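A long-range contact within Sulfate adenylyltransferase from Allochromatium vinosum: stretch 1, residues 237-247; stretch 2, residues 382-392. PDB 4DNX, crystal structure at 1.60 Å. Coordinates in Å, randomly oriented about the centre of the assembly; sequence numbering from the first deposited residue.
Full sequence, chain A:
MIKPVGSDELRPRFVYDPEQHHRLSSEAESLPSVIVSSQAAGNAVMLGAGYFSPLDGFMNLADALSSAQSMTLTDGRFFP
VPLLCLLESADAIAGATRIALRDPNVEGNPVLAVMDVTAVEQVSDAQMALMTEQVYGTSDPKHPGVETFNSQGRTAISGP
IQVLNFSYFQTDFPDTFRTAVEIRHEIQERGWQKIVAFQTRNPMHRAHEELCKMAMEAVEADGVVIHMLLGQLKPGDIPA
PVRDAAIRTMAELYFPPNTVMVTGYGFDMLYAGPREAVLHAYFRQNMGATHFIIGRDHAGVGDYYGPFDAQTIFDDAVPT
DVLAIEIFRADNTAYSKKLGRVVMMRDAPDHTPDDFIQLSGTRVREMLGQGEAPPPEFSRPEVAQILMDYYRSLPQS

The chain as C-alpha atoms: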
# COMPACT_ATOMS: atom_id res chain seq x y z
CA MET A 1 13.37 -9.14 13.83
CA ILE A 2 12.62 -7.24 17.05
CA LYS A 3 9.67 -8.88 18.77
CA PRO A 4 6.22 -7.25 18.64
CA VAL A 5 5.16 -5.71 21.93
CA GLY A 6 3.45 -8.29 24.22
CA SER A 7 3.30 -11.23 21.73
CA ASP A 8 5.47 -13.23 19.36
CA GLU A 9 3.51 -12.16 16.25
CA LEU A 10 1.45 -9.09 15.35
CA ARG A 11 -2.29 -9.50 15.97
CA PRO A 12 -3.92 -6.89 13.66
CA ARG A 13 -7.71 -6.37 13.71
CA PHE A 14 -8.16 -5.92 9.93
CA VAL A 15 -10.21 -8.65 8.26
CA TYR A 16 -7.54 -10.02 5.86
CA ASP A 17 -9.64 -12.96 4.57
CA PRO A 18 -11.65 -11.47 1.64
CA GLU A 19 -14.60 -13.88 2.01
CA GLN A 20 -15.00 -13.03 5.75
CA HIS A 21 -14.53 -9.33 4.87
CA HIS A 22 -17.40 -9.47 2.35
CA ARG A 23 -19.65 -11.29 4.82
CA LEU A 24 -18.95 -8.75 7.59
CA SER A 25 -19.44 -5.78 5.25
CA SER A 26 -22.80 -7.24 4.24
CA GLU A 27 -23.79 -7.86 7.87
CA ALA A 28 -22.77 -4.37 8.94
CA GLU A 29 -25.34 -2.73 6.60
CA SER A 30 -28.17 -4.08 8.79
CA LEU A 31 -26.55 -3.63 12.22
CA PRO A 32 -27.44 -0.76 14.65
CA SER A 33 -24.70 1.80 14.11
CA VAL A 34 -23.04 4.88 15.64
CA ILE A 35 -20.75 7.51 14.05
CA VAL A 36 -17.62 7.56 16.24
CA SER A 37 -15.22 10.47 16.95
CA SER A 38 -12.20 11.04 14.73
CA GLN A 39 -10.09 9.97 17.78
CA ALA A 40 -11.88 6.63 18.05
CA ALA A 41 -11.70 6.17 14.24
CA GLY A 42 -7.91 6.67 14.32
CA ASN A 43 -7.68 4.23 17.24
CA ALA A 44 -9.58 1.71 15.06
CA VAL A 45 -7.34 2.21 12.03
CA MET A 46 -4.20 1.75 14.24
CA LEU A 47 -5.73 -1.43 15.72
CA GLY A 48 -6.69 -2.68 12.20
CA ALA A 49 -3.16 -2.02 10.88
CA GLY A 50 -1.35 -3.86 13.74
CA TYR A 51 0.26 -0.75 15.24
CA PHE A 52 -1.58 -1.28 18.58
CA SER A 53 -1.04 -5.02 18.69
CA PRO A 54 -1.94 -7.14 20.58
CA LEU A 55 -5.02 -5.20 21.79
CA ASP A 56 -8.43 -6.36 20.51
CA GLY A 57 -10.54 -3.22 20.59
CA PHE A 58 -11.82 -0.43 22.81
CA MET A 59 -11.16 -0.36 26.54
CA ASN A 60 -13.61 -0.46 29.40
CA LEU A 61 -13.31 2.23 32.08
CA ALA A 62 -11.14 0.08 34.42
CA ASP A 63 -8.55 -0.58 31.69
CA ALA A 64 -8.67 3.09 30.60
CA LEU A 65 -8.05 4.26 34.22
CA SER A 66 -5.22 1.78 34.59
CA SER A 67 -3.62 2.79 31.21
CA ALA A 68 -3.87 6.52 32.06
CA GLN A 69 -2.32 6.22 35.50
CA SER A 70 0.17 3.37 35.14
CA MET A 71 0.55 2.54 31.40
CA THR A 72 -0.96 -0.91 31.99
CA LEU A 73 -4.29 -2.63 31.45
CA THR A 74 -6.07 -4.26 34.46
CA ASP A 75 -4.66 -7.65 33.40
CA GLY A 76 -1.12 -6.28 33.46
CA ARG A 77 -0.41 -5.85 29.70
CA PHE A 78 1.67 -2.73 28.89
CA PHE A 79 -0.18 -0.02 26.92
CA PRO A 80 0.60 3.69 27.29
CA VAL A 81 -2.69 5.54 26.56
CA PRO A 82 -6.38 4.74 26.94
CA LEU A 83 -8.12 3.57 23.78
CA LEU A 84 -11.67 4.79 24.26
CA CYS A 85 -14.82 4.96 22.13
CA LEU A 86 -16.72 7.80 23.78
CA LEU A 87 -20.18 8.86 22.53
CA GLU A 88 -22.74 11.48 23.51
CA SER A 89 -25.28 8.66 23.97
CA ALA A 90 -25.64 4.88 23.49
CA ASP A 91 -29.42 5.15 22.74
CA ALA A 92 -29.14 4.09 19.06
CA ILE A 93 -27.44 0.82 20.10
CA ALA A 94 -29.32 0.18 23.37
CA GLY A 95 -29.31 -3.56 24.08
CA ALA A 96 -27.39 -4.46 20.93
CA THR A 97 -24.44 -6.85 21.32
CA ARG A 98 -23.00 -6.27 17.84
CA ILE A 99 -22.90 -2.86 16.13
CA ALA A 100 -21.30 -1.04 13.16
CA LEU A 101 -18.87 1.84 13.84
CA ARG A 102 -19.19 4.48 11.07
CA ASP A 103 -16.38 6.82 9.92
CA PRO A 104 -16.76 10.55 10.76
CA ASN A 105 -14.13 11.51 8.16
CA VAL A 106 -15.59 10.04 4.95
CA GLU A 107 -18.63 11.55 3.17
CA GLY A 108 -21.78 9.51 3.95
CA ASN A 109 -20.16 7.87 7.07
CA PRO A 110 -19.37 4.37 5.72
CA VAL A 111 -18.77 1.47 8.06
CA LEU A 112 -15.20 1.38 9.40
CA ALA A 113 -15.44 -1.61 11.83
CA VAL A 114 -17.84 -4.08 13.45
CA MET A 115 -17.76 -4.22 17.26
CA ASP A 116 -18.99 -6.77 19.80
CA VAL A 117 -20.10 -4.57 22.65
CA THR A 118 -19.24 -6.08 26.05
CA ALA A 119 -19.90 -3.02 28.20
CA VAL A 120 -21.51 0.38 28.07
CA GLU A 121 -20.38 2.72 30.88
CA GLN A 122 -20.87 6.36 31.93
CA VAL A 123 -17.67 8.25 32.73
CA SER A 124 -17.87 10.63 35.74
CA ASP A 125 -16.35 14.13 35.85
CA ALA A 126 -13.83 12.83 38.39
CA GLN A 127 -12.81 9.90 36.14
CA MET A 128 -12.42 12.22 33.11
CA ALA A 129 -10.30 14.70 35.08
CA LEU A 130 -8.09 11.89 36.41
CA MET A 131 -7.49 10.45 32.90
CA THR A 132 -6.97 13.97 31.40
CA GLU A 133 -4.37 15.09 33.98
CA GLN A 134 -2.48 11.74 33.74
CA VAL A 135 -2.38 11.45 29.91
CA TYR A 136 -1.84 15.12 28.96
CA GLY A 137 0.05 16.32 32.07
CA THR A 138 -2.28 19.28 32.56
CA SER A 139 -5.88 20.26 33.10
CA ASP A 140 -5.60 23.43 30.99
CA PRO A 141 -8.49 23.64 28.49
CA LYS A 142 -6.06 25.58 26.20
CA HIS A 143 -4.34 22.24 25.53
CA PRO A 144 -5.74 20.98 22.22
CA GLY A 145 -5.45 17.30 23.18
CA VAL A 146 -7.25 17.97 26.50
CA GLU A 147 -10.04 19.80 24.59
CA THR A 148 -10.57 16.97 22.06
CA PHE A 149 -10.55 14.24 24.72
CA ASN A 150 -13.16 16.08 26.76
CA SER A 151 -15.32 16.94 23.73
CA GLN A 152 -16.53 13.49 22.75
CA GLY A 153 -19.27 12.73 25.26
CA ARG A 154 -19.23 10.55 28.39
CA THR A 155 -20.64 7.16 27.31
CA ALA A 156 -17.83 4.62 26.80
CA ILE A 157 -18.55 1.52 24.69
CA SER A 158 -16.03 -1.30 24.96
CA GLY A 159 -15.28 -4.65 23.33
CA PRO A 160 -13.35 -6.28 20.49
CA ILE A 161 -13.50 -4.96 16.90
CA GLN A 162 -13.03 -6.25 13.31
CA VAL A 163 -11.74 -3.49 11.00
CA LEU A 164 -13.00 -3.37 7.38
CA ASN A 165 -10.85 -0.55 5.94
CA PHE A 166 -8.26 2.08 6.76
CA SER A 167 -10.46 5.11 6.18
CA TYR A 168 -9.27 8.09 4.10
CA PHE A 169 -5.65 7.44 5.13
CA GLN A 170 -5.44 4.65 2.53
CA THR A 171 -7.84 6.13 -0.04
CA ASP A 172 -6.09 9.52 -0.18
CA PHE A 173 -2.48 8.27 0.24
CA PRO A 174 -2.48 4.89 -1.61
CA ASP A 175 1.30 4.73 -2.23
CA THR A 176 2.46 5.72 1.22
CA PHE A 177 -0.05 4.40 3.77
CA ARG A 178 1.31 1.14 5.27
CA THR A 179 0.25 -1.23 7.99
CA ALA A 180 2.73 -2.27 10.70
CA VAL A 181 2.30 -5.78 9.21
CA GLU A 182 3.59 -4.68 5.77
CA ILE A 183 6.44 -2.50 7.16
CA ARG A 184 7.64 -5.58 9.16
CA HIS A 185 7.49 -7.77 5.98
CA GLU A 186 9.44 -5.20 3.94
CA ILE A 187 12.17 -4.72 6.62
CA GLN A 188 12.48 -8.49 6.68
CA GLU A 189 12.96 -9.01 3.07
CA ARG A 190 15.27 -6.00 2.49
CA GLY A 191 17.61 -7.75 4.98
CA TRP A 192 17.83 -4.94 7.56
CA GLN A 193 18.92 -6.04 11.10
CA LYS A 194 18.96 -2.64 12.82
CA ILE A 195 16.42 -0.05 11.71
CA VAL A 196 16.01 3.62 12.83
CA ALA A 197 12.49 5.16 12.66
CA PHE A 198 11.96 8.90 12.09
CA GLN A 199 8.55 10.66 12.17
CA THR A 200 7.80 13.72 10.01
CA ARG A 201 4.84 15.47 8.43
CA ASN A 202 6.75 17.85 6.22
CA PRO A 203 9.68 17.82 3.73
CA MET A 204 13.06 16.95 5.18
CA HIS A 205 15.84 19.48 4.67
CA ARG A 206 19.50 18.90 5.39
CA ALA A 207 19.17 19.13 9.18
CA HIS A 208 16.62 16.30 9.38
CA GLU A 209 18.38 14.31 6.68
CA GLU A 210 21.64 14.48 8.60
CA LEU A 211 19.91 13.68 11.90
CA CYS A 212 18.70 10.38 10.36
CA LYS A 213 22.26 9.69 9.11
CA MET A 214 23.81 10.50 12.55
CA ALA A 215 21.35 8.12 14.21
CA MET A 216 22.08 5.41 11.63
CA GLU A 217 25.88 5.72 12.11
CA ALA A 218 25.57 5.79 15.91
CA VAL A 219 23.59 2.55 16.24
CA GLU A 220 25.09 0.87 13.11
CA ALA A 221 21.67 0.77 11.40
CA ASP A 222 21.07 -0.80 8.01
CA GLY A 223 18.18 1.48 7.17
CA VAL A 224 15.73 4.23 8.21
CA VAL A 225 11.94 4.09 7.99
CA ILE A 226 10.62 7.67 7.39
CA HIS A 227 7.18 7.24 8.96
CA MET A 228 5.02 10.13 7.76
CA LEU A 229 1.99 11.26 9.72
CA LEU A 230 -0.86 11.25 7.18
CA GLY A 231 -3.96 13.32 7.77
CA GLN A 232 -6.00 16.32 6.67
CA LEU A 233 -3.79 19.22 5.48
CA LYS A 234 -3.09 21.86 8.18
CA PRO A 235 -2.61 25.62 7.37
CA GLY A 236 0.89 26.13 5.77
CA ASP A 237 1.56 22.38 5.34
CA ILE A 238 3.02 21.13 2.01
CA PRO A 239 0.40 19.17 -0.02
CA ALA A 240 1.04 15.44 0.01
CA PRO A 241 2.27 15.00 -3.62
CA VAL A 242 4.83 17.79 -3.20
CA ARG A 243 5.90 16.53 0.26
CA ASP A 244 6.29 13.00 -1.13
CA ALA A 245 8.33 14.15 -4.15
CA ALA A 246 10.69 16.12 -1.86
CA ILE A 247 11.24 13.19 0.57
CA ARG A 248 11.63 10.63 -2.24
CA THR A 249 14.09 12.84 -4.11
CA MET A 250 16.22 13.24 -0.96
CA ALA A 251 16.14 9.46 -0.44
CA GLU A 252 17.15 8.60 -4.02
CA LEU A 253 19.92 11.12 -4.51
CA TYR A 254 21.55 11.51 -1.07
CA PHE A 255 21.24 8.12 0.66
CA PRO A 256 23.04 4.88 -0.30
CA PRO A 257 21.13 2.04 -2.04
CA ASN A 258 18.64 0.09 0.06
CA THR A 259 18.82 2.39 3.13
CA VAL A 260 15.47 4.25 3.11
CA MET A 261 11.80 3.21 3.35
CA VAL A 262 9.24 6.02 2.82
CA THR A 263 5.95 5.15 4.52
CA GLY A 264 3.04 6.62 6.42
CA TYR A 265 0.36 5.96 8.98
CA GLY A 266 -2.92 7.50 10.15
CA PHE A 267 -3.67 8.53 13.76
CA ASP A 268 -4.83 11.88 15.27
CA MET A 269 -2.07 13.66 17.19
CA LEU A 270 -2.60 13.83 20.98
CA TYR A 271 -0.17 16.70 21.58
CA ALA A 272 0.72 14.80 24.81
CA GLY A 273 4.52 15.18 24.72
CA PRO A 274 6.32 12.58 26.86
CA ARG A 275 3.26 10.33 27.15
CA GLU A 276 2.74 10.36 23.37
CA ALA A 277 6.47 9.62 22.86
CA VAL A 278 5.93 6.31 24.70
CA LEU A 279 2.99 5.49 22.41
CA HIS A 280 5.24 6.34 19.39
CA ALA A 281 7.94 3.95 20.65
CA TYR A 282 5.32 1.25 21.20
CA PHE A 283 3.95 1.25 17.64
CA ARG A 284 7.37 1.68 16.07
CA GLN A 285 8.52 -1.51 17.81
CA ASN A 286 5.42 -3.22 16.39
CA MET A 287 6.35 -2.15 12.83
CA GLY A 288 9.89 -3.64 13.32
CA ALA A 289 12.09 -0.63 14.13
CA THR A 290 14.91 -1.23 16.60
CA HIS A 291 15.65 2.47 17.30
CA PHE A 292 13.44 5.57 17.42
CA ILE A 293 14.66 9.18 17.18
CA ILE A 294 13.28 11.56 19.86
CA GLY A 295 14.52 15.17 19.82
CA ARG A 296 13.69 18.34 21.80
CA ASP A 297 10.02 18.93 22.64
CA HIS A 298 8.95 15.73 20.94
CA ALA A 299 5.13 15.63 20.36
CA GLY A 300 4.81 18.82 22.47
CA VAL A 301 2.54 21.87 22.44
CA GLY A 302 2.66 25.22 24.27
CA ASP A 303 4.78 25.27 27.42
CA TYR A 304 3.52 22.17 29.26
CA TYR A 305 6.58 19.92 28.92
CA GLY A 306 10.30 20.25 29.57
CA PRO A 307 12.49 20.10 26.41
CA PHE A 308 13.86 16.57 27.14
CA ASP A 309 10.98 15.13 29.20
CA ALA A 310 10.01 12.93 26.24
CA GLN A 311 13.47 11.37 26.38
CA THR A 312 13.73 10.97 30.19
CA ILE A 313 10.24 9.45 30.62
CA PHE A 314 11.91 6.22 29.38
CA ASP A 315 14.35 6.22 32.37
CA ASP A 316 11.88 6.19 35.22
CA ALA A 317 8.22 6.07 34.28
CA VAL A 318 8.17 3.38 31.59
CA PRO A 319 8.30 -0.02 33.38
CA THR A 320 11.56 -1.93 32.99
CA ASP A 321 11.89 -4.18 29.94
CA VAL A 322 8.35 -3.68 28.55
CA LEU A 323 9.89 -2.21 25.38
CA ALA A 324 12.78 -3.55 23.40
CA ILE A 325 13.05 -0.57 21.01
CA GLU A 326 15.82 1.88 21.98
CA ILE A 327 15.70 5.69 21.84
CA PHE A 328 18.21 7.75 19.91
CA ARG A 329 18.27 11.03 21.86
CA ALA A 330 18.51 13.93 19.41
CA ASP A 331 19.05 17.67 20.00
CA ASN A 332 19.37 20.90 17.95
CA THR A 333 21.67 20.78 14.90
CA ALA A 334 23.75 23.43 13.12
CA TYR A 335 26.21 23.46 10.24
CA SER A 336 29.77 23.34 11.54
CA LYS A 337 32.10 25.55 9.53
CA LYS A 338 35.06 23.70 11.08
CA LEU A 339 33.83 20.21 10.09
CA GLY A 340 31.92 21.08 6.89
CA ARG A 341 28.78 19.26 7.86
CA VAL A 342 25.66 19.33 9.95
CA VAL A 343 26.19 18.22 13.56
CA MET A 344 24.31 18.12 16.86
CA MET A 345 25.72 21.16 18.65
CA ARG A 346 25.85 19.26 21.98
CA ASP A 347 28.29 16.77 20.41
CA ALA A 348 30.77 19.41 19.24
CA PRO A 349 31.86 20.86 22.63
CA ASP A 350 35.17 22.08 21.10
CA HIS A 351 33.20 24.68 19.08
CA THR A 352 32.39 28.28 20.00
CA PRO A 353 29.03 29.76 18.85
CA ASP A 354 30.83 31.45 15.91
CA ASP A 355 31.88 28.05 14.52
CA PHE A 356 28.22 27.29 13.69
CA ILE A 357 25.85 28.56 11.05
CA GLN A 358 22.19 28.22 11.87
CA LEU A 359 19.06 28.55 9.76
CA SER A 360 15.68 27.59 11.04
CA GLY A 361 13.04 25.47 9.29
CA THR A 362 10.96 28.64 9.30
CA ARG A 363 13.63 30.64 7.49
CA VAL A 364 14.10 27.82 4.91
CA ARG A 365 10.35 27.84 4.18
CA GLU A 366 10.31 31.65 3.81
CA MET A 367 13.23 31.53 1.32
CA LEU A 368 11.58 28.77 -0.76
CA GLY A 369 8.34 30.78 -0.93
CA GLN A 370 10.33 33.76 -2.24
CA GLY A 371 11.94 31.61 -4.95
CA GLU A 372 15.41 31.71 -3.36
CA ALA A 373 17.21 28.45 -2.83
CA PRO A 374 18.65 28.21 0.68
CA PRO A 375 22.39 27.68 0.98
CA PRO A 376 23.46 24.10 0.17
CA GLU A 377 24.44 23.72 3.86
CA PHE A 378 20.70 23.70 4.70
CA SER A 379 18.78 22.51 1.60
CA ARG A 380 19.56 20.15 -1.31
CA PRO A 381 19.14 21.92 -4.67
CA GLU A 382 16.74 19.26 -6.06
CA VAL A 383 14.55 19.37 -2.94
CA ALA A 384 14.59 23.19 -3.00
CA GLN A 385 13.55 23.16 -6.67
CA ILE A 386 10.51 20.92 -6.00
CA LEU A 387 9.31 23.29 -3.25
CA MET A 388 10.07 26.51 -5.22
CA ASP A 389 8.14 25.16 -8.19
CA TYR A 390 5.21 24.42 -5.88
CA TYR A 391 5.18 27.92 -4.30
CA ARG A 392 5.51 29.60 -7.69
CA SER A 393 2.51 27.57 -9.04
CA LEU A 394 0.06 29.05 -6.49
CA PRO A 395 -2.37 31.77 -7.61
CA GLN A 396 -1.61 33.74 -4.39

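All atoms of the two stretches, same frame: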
# COMPACT_ATOMS: atom_id res chain seq x y z
N ASP A 237 0.94 23.67 5.64
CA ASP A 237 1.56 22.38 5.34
C ASP A 237 1.78 22.23 3.81
O ASP A 237 1.06 22.84 3.00
CB ASP A 237 0.71 21.21 5.89
CG ASP A 237 1.03 20.85 7.37
OD1 ASP A 237 1.90 21.49 8.00
OD2 ASP A 237 0.40 19.89 7.89
N ILE A 238 2.76 21.42 3.42
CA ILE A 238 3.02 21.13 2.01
C ILE A 238 2.06 20.02 1.57
O ILE A 238 2.04 18.96 2.20
CB ILE A 238 4.51 20.72 1.81
CG1 ILE A 238 5.46 21.86 2.22
CG2 ILE A 238 4.83 20.33 0.38
CD1 ILE A 238 5.10 23.21 1.63
N PRO A 239 1.28 20.23 0.49
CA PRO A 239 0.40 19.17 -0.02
C PRO A 239 1.15 17.87 -0.22
O PRO A 239 2.33 17.86 -0.60
CB PRO A 239 -0.08 19.72 -1.36
CG PRO A 239 0.01 21.19 -1.20
CD PRO A 239 1.22 21.43 -0.35
N ALA A 240 0.45 16.77 0.03
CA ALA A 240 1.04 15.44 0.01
C ALA A 240 1.90 15.10 -1.22
O ALA A 240 3.03 14.58 -1.04
CB ALA A 240 -0.04 14.38 0.22
N PRO A 241 1.43 15.35 -2.45
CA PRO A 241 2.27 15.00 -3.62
C PRO A 241 3.62 15.72 -3.61
O PRO A 241 4.65 15.14 -4.02
CB PRO A 241 1.44 15.49 -4.82
CG PRO A 241 0.07 15.57 -4.34
CD PRO A 241 0.12 15.89 -2.89
N VAL A 242 3.62 16.98 -3.19
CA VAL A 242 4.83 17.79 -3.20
C VAL A 242 5.73 17.29 -2.06
O VAL A 242 6.94 17.14 -2.23
CB VAL A 242 4.48 19.32 -3.10
CG1 VAL A 242 5.76 20.20 -3.07
CG2 VAL A 242 3.57 19.73 -4.28
N ARG A 243 5.14 17.02 -0.88
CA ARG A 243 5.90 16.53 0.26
C ARG A 243 6.57 15.20 -0.10
O ARG A 243 7.77 15.00 0.15
CB ARG A 243 4.98 16.30 1.49
CG ARG A 243 5.78 16.05 2.75
CD ARG A 243 5.22 15.06 3.75
NE ARG A 243 4.14 14.18 3.26
CZ ARG A 243 2.98 14.04 3.89
NH1 ARG A 243 2.76 14.74 4.99
NH2 ARG A 243 2.04 13.22 3.41
N ASP A 244 5.78 14.33 -0.75
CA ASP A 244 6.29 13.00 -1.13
C ASP A 244 7.43 13.12 -2.12
O ASP A 244 8.46 12.46 -1.95
CB ASP A 244 5.16 12.18 -1.78
CG ASP A 244 4.14 11.67 -0.77
OD1 ASP A 244 4.30 11.88 0.46
OD2 ASP A 244 3.16 11.02 -1.23
N ALA A 245 7.26 13.95 -3.16
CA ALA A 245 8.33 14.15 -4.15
C ALA A 245 9.62 14.64 -3.48
O ALA A 245 10.72 14.19 -3.82
CB ALA A 245 7.90 15.14 -5.21
N ALA A 246 9.49 15.61 -2.56
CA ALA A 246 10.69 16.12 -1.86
C ALA A 246 11.42 15.04 -1.04
O ALA A 246 12.65 14.94 -1.09
CB ALA A 246 10.32 17.33 -0.94
N ILE A 247 10.66 14.22 -0.29
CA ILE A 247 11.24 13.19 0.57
C ILE A 247 11.85 12.10 -0.30
O ILE A 247 12.98 11.62 -0.01
CB ILE A 247 10.20 12.61 1.59
CG1 ILE A 247 9.92 13.71 2.64
CG2 ILE A 247 10.75 11.33 2.33
CD1 ILE A 247 8.87 13.39 3.61
N GLU A 382 17.86 19.92 -5.37
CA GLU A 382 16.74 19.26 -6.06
C GLU A 382 15.48 19.28 -5.21
O GLU A 382 14.36 19.33 -5.74
CB GLU A 382 17.08 17.80 -6.37
CG GLU A 382 18.30 17.69 -7.26
CD GLU A 382 19.64 17.61 -6.50
OE1 GLU A 382 20.62 17.28 -7.20
OE2 GLU A 382 19.72 17.90 -5.27
N VAL A 383 15.68 19.25 -3.90
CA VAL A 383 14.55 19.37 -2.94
C VAL A 383 14.04 20.84 -2.98
O VAL A 383 12.82 21.11 -3.08
CB VAL A 383 14.98 18.92 -1.52
CG1 VAL A 383 13.85 19.14 -0.50
CG2 VAL A 383 15.43 17.38 -1.50
N ALA A 384 14.96 21.78 -2.90
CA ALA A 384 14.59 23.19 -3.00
C ALA A 384 13.79 23.45 -4.28
O ALA A 384 12.79 24.23 -4.27
CB ALA A 384 15.84 24.07 -2.97
N GLN A 385 14.23 22.88 -5.40
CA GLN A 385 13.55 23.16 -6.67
C GLN A 385 12.08 22.68 -6.65
O GLN A 385 11.18 23.41 -7.13
CB GLN A 385 14.25 22.55 -7.88
CG GLN A 385 13.80 23.15 -9.18
CD GLN A 385 14.14 24.65 -9.24
OE1 GLN A 385 15.29 25.04 -9.02
NE2 GLN A 385 13.12 25.48 -9.47
N ILE A 386 11.86 21.50 -6.10
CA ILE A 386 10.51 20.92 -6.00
C ILE A 386 9.58 21.87 -5.22
O ILE A 386 8.47 22.21 -5.68
CB ILE A 386 10.54 19.53 -5.38
CG1 ILE A 386 11.05 18.53 -6.42
CG2 ILE A 386 9.14 19.09 -4.80
CD1 ILE A 386 11.38 17.18 -5.81
N LEU A 387 10.08 22.34 -4.08
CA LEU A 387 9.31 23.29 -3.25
C LEU A 387 9.14 24.67 -3.93
O LEU A 387 8.04 25.26 -3.90
CB LEU A 387 9.94 23.41 -1.85
CG LEU A 387 9.77 22.07 -1.10
CD1 LEU A 387 10.63 22.01 0.14
CD2 LEU A 387 8.27 21.85 -0.75
N MET A 388 10.19 25.19 -4.57
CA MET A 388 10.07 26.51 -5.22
C MET A 388 9.07 26.46 -6.35
O MET A 388 8.34 27.43 -6.58
CB MET A 388 11.42 27.00 -5.73
CG MET A 388 12.25 27.49 -4.58
SD MET A 388 13.78 28.25 -5.04
CE MET A 388 14.64 26.77 -5.60
N ASP A 389 9.04 25.32 -7.05
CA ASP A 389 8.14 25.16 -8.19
C ASP A 389 6.71 25.14 -7.68
O ASP A 389 5.85 25.79 -8.29
CB ASP A 389 8.45 23.88 -8.98
CG ASP A 389 9.66 24.03 -9.91
OD1 ASP A 389 10.24 25.13 -10.00
OD2 ASP A 389 10.05 23.02 -10.52
N TYR A 390 6.50 24.46 -6.54
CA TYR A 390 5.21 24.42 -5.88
C TYR A 390 4.77 25.84 -5.49
O TYR A 390 3.68 26.26 -5.87
CB TYR A 390 5.22 23.50 -4.67
CG TYR A 390 4.06 23.77 -3.75
CD1 TYR A 390 2.76 23.50 -4.17
CD2 TYR A 390 4.26 24.36 -2.50
CE1 TYR A 390 1.66 23.77 -3.34
CE2 TYR A 390 3.18 24.64 -1.66
CZ TYR A 390 1.89 24.33 -2.09
OH TYR A 390 0.81 24.59 -1.27
N TYR A 391 5.60 26.56 -4.73
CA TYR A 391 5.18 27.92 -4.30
C TYR A 391 4.90 28.85 -5.46
O TYR A 391 3.97 29.68 -5.40
CB TYR A 391 6.20 28.55 -3.35
CG TYR A 391 6.24 27.93 -1.98
CD1 TYR A 391 5.10 27.93 -1.13
CD2 TYR A 391 7.42 27.35 -1.50
CE1 TYR A 391 5.15 27.35 0.13
CE2 TYR A 391 7.47 26.74 -0.25
CZ TYR A 391 6.33 26.75 0.57
OH TYR A 391 6.36 26.20 1.81
N ARG A 392 5.71 28.75 -6.52
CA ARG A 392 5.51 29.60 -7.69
C ARG A 392 4.19 29.28 -8.43
O ARG A 392 3.60 30.16 -9.04
CB ARG A 392 6.73 29.50 -8.64
CG ARG A 392 6.81 30.53 -9.78
CD ARG A 392 8.16 30.44 -10.55
NE ARG A 392 8.88 29.18 -10.30
CZ ARG A 392 9.98 29.05 -9.56
NH1 ARG A 392 10.54 30.10 -8.96
NH2 ARG A 392 10.53 27.85 -9.41

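No hydrogen bond or salt bridge joins these two stretches; two nearly antiparallel helices (166°, axes 9.2 Å apart at closest approach) and the turn leading into the first meet entirely through packing, burying 480 Å². The backbones come nearest where A246 CA lies 5.2 Å from V383 CA. The small methyl of A246 suits this close approach: its CB lies 4.0 Å from V383 CG1, and its carbonyl O is 3.7 Å from V383 CG2. One turn on, I386 points toward the first helix and reaches along it, with CD1 3.7 Å from A245 O and CG2 4.0 Å from V242 CG1; both branched, apolar side chains fill space without needing polar partners. V242, chi1 t, is the hub: its CG1 also lies 3.8 Å from L387 CD2 and 3.7 Å from Y390 CB, so one methyl touches three residues of the second helix. At the other end the partners are larger and the first stretch is no longer helical. The Y390 ring offers apolar surface to P239, at the N-cap position, whose CD lies 3.4 Å from Y390 CZ and 3.3 Å from Y390 OH. I238 leaves its backbone sideways, but its m,m rotamer carries CD1 to 3.2 Å from Y391 OH and 4.1 Å from Y390 CE2. The charged R243 points away from this apolar seam.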